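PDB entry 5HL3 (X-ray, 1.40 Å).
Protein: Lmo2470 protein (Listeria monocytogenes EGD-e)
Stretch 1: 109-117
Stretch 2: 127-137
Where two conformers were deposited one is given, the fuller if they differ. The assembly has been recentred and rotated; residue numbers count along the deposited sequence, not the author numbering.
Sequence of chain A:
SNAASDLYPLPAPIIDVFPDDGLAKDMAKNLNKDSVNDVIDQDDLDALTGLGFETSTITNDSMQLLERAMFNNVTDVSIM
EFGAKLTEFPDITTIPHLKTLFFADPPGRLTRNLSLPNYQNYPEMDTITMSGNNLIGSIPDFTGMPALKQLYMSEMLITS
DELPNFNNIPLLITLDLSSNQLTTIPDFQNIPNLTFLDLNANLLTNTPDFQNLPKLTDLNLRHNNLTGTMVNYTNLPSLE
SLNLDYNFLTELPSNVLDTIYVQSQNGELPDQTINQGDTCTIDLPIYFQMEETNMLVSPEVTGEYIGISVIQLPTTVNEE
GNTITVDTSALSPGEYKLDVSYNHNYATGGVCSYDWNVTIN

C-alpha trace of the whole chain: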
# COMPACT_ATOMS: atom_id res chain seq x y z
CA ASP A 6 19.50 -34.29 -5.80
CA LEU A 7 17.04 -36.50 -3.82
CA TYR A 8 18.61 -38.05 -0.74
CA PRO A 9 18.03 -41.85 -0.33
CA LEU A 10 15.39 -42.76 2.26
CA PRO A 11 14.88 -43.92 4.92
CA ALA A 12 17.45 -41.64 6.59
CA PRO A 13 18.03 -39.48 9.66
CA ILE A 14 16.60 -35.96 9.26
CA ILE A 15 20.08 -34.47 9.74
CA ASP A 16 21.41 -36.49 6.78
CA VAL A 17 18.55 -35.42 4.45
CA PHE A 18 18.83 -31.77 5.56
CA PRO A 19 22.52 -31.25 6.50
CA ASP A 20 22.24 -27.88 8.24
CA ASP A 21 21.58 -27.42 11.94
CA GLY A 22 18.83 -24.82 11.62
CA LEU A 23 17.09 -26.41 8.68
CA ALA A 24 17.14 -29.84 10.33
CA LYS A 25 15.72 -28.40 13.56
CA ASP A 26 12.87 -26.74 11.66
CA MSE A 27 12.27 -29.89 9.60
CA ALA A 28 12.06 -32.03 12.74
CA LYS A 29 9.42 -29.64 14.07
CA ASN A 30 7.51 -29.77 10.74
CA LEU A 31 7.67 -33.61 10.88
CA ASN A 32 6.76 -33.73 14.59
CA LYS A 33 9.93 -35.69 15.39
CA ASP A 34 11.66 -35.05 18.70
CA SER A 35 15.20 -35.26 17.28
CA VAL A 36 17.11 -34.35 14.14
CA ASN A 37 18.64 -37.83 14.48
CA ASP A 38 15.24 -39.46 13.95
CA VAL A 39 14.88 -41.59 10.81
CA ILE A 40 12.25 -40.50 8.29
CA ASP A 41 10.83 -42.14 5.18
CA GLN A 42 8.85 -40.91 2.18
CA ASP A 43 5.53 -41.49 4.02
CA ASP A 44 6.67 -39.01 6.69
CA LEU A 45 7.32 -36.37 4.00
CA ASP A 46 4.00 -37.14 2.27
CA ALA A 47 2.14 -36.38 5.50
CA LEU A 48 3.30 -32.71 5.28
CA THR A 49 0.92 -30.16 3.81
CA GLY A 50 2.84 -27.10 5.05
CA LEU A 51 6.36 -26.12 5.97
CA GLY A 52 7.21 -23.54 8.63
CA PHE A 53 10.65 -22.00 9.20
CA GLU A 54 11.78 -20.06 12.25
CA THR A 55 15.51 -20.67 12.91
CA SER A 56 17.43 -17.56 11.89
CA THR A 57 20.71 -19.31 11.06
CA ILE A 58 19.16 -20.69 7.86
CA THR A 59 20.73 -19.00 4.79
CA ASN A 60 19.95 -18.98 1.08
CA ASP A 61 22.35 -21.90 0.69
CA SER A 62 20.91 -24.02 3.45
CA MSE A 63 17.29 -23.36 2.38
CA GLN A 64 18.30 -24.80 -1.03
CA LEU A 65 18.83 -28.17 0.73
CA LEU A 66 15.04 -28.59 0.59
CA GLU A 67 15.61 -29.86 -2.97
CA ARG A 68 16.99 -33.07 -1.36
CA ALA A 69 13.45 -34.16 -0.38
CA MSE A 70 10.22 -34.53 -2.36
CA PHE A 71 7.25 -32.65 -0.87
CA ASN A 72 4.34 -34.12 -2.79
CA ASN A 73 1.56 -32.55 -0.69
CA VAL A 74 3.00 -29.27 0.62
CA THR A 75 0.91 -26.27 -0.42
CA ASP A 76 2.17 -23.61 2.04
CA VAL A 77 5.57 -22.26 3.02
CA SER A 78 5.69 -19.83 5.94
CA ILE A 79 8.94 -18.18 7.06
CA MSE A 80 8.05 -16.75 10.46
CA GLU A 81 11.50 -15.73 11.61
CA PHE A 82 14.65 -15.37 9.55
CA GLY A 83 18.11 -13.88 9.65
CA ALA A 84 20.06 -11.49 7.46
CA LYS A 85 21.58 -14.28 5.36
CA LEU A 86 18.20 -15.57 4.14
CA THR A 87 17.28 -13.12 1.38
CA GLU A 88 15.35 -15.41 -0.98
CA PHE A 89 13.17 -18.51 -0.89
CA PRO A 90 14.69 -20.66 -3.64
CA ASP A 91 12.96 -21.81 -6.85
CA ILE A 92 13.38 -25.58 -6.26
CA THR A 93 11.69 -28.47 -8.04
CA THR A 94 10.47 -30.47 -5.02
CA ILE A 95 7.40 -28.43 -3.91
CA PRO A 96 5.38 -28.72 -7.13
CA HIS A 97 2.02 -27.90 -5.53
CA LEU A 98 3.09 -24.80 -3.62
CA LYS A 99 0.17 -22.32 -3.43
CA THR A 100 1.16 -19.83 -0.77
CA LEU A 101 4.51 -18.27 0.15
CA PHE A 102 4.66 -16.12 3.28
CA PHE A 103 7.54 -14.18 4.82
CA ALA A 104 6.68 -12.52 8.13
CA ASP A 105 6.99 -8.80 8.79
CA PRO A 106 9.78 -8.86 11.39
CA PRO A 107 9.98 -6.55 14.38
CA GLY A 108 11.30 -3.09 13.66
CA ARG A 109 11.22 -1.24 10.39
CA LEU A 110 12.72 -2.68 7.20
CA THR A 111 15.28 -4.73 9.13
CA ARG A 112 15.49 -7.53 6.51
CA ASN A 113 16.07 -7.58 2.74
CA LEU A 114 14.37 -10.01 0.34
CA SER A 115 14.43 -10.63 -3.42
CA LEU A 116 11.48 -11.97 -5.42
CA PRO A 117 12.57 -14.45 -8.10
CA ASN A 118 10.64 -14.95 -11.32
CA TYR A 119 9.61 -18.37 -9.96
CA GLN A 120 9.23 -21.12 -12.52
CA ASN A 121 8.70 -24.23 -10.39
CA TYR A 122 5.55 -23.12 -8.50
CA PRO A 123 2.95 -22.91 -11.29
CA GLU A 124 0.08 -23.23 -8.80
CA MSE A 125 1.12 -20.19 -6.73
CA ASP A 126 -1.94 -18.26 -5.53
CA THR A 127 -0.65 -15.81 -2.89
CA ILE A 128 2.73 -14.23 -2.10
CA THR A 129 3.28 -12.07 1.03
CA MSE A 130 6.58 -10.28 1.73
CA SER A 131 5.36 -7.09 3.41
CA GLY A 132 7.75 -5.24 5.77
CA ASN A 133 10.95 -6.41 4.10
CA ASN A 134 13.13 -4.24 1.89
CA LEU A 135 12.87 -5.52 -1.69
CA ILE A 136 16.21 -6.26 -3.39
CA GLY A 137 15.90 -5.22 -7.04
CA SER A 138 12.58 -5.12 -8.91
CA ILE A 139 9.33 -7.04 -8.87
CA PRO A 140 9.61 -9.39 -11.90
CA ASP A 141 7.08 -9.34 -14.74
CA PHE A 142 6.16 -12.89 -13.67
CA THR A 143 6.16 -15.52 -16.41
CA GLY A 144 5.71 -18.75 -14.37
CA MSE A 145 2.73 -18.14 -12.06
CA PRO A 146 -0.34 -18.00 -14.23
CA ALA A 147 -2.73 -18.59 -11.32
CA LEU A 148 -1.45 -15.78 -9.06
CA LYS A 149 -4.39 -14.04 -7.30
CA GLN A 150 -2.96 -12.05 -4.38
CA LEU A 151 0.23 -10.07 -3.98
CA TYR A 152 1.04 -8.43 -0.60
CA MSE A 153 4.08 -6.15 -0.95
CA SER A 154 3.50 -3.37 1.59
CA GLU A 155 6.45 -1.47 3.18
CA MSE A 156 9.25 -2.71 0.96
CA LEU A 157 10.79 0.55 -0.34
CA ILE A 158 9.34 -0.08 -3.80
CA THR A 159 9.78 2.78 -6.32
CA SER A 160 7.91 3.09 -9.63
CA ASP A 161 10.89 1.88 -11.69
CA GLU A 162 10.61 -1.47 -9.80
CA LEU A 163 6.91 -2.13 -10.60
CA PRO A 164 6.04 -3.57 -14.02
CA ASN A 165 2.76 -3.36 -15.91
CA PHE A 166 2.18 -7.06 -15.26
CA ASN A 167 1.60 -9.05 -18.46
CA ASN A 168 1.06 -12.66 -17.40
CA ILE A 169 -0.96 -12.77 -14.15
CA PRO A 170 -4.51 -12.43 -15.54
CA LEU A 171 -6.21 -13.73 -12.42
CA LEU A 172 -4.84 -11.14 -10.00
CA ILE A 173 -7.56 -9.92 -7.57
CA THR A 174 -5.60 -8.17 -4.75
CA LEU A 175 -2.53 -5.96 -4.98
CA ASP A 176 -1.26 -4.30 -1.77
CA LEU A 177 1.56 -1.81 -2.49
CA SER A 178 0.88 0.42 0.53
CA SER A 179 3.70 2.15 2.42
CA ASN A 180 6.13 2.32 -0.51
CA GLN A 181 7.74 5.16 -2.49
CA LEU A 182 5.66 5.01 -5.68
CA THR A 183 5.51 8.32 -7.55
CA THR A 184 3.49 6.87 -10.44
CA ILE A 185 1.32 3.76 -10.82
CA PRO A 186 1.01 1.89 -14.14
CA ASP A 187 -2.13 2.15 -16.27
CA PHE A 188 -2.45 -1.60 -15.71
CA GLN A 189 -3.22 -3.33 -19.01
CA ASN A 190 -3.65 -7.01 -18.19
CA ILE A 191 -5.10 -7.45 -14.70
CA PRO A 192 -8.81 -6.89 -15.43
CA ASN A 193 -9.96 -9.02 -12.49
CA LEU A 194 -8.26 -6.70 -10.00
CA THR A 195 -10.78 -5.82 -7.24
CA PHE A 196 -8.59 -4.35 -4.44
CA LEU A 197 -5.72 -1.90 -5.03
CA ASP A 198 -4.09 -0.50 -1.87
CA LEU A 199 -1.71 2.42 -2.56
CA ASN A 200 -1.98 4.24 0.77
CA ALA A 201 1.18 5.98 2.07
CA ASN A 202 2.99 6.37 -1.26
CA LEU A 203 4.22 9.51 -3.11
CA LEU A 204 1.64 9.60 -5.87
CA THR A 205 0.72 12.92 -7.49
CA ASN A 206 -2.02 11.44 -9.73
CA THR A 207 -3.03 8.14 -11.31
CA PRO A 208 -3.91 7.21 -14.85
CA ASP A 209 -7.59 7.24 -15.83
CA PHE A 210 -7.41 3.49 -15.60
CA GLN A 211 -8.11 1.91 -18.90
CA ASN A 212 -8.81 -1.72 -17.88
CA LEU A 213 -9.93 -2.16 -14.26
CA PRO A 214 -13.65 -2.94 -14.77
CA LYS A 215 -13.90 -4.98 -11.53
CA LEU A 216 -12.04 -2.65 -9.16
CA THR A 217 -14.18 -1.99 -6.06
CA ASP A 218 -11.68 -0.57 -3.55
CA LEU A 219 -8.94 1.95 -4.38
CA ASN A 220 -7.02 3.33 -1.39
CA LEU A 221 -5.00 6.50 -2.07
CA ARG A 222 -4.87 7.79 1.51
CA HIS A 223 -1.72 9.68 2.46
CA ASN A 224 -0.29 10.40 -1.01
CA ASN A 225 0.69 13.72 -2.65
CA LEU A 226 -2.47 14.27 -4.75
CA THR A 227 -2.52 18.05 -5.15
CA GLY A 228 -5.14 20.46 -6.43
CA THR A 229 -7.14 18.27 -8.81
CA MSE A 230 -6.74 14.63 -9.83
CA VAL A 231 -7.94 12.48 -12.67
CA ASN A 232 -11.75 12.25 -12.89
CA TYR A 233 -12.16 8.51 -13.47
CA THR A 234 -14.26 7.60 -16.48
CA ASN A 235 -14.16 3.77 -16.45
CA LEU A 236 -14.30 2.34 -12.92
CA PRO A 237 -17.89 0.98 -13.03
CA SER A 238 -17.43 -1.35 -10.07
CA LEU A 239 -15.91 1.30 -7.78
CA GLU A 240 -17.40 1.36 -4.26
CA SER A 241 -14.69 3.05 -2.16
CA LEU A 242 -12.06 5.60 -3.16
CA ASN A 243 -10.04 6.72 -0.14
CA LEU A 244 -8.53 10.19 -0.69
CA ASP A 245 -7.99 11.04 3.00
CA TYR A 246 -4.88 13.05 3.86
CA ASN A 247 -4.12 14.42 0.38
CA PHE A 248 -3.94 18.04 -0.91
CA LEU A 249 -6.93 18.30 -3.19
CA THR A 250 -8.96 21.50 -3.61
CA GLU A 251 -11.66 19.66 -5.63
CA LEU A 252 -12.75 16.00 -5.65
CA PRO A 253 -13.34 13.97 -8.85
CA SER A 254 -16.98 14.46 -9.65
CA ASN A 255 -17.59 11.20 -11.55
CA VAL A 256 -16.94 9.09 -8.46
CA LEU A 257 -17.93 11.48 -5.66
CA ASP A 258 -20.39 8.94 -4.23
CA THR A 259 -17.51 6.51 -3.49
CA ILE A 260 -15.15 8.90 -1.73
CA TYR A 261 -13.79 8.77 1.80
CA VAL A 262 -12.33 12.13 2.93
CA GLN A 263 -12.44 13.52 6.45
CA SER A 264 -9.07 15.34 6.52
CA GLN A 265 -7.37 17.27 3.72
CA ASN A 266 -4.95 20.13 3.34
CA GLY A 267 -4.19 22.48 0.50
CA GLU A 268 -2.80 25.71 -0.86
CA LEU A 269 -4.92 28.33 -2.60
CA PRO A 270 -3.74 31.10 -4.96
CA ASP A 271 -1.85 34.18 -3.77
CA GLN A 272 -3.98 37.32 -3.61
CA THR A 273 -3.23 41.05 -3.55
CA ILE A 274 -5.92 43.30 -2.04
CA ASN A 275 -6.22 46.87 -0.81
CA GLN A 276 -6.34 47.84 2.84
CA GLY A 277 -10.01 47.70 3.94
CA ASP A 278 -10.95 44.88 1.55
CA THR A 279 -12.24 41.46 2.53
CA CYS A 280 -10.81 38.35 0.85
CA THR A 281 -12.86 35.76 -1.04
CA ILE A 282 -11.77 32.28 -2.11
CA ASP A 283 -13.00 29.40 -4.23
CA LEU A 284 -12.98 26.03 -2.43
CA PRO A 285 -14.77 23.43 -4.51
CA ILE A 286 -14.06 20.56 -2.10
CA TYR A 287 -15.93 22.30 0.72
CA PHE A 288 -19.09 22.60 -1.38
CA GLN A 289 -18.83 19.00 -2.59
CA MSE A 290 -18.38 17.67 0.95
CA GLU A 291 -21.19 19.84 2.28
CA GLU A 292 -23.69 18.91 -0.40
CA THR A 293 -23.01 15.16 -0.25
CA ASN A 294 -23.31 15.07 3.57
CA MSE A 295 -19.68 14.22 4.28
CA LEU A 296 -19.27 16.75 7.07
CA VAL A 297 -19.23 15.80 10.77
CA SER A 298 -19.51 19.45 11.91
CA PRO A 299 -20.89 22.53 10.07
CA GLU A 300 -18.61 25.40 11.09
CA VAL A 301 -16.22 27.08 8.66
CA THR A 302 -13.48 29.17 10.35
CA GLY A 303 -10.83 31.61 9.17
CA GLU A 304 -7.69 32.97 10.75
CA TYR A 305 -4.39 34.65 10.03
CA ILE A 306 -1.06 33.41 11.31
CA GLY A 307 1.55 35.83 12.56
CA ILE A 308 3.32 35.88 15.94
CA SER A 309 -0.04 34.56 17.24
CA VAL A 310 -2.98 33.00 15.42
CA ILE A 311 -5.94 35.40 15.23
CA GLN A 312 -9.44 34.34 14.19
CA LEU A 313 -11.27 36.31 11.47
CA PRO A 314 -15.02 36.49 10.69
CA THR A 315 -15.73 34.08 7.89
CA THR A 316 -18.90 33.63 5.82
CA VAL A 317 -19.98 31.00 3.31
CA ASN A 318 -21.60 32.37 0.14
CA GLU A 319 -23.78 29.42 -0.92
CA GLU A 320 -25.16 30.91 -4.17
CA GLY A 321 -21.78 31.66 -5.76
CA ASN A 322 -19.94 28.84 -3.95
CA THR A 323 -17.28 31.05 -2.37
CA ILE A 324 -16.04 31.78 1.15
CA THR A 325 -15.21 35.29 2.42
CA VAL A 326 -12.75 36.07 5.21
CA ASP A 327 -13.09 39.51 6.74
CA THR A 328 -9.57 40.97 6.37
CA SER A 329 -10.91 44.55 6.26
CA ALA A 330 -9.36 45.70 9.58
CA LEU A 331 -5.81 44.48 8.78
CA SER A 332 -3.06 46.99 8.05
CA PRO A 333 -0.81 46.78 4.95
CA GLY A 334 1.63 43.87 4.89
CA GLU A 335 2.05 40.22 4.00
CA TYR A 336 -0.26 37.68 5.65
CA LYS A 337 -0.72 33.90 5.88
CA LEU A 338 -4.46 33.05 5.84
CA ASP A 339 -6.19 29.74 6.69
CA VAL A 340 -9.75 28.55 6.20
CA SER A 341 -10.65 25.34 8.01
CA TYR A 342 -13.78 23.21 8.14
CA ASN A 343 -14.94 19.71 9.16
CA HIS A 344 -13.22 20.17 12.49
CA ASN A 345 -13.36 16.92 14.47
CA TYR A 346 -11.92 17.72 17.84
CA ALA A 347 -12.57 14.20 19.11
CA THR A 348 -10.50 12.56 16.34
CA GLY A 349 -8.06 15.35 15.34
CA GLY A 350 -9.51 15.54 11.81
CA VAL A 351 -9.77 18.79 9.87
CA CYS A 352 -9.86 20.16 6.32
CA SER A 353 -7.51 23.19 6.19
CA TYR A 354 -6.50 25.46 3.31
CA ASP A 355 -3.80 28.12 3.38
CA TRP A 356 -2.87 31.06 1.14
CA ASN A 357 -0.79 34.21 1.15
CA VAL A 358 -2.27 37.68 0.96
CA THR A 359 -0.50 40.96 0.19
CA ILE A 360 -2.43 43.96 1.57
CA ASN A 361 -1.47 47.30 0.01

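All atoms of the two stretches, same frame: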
# COMPACT_ATOMS: atom_id res chain seq x y z
N ARG A 109 11.56 -1.80 11.68
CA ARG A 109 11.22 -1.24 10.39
C ARG A 109 12.24 -1.62 9.35
O ARG A 109 13.40 -1.25 9.48
CB ARG A 109 11.22 0.28 10.56
CG ARG A 109 10.54 1.05 9.47
CD ARG A 109 9.95 2.32 10.05
NE ARG A 109 10.93 3.37 10.13
CZ ARG A 109 11.63 3.74 11.21
NH1 ARG A 109 11.51 3.13 12.40
NH2 ARG A 109 12.46 4.75 11.10
N LEU A 110 11.83 -2.38 8.32
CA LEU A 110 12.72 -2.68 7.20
C LEU A 110 14.05 -3.28 7.60
O LEU A 110 15.09 -2.98 7.03
CB LEU A 110 12.92 -1.39 6.34
CG LEU A 110 11.65 -0.87 5.65
CD1 LEU A 110 11.68 0.62 5.29
CD2 LEU A 110 11.32 -1.73 4.42
N THR A 111 14.03 -4.18 8.60
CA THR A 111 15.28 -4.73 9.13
C THR A 111 15.85 -5.85 8.27
O THR A 111 17.00 -6.27 8.49
CB THR A 111 15.06 -5.31 10.52
OG1 THR A 111 14.04 -6.30 10.44
CG2 THR A 111 14.65 -4.21 11.52
N ARG A 112 15.05 -6.42 7.37
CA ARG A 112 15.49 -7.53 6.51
C ARG A 112 15.26 -7.19 5.05
O ARG A 112 14.38 -6.44 4.72
CB ARG A 112 14.73 -8.81 6.87
CG ARG A 112 14.96 -9.37 8.26
CD ARG A 112 16.30 -10.10 8.36
NE ARG A 112 16.51 -10.61 9.72
CZ ARG A 112 17.07 -9.94 10.70
NH1 ARG A 112 17.60 -8.74 10.48
NH2 ARG A 112 17.17 -10.49 11.92
N ASN A 113 16.11 -7.75 4.19
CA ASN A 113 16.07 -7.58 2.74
C ASN A 113 15.66 -8.89 2.08
O ASN A 113 16.14 -9.97 2.49
CB ASN A 113 17.48 -7.27 2.22
CG ASN A 113 18.09 -6.01 2.78
OD1 ASN A 113 17.45 -4.99 2.96
ND2 ASN A 113 19.40 -6.04 2.93
N LEU A 114 14.80 -8.82 1.07
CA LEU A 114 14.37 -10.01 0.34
C LEU A 114 14.28 -9.74 -1.15
O LEU A 114 13.88 -8.65 -1.54
CB LEU A 114 12.96 -10.47 0.77
CG LEU A 114 12.81 -11.01 2.20
CD1 LEU A 114 11.34 -11.26 2.45
CD2 LEU A 114 13.63 -12.28 2.43
N SER A 115 14.67 -10.71 -1.98
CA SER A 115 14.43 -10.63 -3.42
C SER A 115 13.28 -11.56 -3.80
O SER A 115 13.03 -12.55 -3.10
CB SER A 115 15.68 -10.95 -4.23
OG SER A 115 16.22 -12.22 -3.90
N LEU A 116 12.60 -11.22 -4.90
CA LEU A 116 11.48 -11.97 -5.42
C LEU A 116 11.85 -12.54 -6.78
O LEU A 116 11.80 -11.84 -7.79
CB LEU A 116 10.21 -11.10 -5.51
CG LEU A 116 8.98 -11.80 -6.12
CD1 LEU A 116 8.72 -13.18 -5.54
CD2 LEU A 116 7.75 -10.92 -5.96
N PRO A 117 12.24 -13.82 -6.83
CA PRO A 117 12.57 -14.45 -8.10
C PRO A 117 11.38 -14.54 -9.04
O PRO A 117 10.24 -14.54 -8.61
CB PRO A 117 12.97 -15.89 -7.69
CG PRO A 117 13.33 -15.81 -6.31
CD PRO A 117 12.54 -14.72 -5.70
N THR A 127 -0.88 -16.98 -3.74
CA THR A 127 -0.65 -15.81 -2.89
C THR A 127 0.80 -15.73 -2.46
O THR A 127 1.36 -16.73 -1.98
CB THR A 127 -1.54 -15.83 -1.63
OG1 THR A 127 -2.94 -15.81 -2.02
CG2 THR A 127 -1.28 -14.66 -0.71
N ILE A 128 1.37 -14.53 -2.58
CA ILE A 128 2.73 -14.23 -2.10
C ILE A 128 2.64 -13.02 -1.16
O ILE A 128 2.04 -12.02 -1.51
CB ILE A 128 3.70 -13.93 -3.24
CG1 ILE A 128 3.88 -15.17 -4.15
CG2 ILE A 128 5.04 -13.45 -2.65
CD1 ILE A 128 4.73 -14.89 -5.36
N THR A 129 3.22 -13.15 0.03
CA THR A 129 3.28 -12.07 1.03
C THR A 129 4.71 -11.85 1.48
O THR A 129 5.35 -12.79 1.97
CB THR A 129 2.46 -12.40 2.28
OG1 THR A 129 1.10 -12.66 1.91
CG2 THR A 129 2.47 -11.25 3.29
N MSE A 130 5.20 -10.62 1.32
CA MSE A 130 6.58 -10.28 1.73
C MSE A 130 6.63 -8.95 2.44
O MSE A 130 7.71 -8.43 2.72
CB MSE A 130 7.46 -10.21 0.50
CG MSE A 130 7.58 -11.57 -0.21
SE MSE A 130 8.53 -11.45 -1.92
CE MSE A 130 10.21 -11.50 -1.17
N SER A 131 5.47 -8.41 2.78
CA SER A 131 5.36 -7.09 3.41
C SER A 131 6.28 -6.88 4.61
O SER A 131 6.43 -7.73 5.48
CB SER A 131 3.94 -6.86 3.86
OG SER A 131 3.05 -6.96 2.76
N GLY A 132 6.88 -5.68 4.64
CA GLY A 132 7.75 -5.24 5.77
C GLY A 132 9.23 -5.43 5.53
O GLY A 132 10.04 -4.99 6.31
N ASN A 133 9.57 -6.09 4.44
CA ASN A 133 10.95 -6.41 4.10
C ASN A 133 11.40 -5.58 2.90
O ASN A 133 10.64 -5.37 1.96
CB ASN A 133 11.02 -7.91 3.84
CG ASN A 133 10.61 -8.71 5.07
OD1 ASN A 133 11.29 -8.68 6.07
ND2 ASN A 133 9.47 -9.40 5.00
N ASN A 134 12.62 -5.08 2.97
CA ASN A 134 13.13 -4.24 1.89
C ASN A 134 13.36 -5.10 0.64
O ASN A 134 14.15 -6.04 0.65
CB ASN A 134 14.47 -3.63 2.32
CG ASN A 134 15.11 -2.84 1.22
OD1 ASN A 134 14.47 -2.04 0.60
ND2 ASN A 134 16.36 -3.13 0.92
N LEU A 135 12.69 -4.77 -0.45
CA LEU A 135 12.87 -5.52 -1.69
C LEU A 135 14.26 -5.26 -2.28
O LEU A 135 14.71 -4.12 -2.37
CB LEU A 135 11.80 -5.15 -2.72
CG LEU A 135 11.84 -5.96 -4.01
CD1 LEU A 135 11.36 -7.36 -3.74
CD2 LEU A 135 10.99 -5.31 -5.08
N ILE A 136 14.96 -6.34 -2.66
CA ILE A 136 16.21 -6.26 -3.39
C ILE A 136 15.86 -6.31 -4.88
O ILE A 136 15.24 -7.27 -5.33
CB ILE A 136 17.09 -7.46 -3.05
CG1 ILE A 136 17.41 -7.51 -1.57
CG2 ILE A 136 18.40 -7.38 -3.85
CD1 ILE A 136 18.01 -8.84 -1.17
N GLY A 137 16.20 -5.26 -5.61
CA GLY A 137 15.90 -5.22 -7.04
C GLY A 137 14.46 -4.86 -7.34
O GLY A 137 13.86 -4.03 -6.67
O HOH W 1 9.18 -3.56 8.37
O HOH W 2 12.07 -6.38 7.51
O HOH W 3 13.38 -8.92 -6.49

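What joins the two backbones? A short parallel bridge pairs Asn113 with Asn134 and Leu114 with Leu135. Asn134 uses both its peptide groups: its N donates to Arg112 O at 2.8 Å, and its O accepts from Leu114 N at 2.9 Å. The ladder then steps on, Ile136 N donating to Leu114 O at 2.8 Å. Carbon donors share the same acceptors, with Asn113 CA 3.2 Å from Asn134 O and Leu135 CA 3.3 Å from Leu114 O.

How is the pairing extended where the strands part? Water fills the gaps. Water 1 accepts from Leu110 N (2.9 Å) and donates to Gly132 O (2.7 Å). Water 2 accepts from Arg112 N (3.0 Å) and donates to both Gly132 O (2.7 Å) and Asn133 OD1 (2.8 Å). At the other end, water 3 links Leu116 N (2.9 Å) to Ile136 O (2.7 Å).

What do the asparagines add? Asn113 and Asn134 lie on the same face of the sheet, so Asn134 ND2 can donate to Asn113 OD1 at 3.0 Å. Asn133 works within its own stretch as well: its ND2 donates to Met130 O at 3.0 Å, bracing the type II turn from Met130 to Asn133. In that turn Gly132 has a phi of 98°, where a CB would jam against the preceding carbonyl oxygen.

Which apolar groups are buried? Leu114, on the face opposite the asparagine pair, is the residue most covered by the other stretch; its CB lies 3.5 Å from CE of Met130, a selenomethionine. Leu116 points toward the second stretch, placing its CB 4.0 Å from Met130 SE and 4.3 Å from Leu135 CD1, while its CD1 reaches Ile128 CD1 at 4.3 Å. These apolar side chains suit buried positions, where they pack against one another. In all, the contact buries 713 Å², both stretches summed.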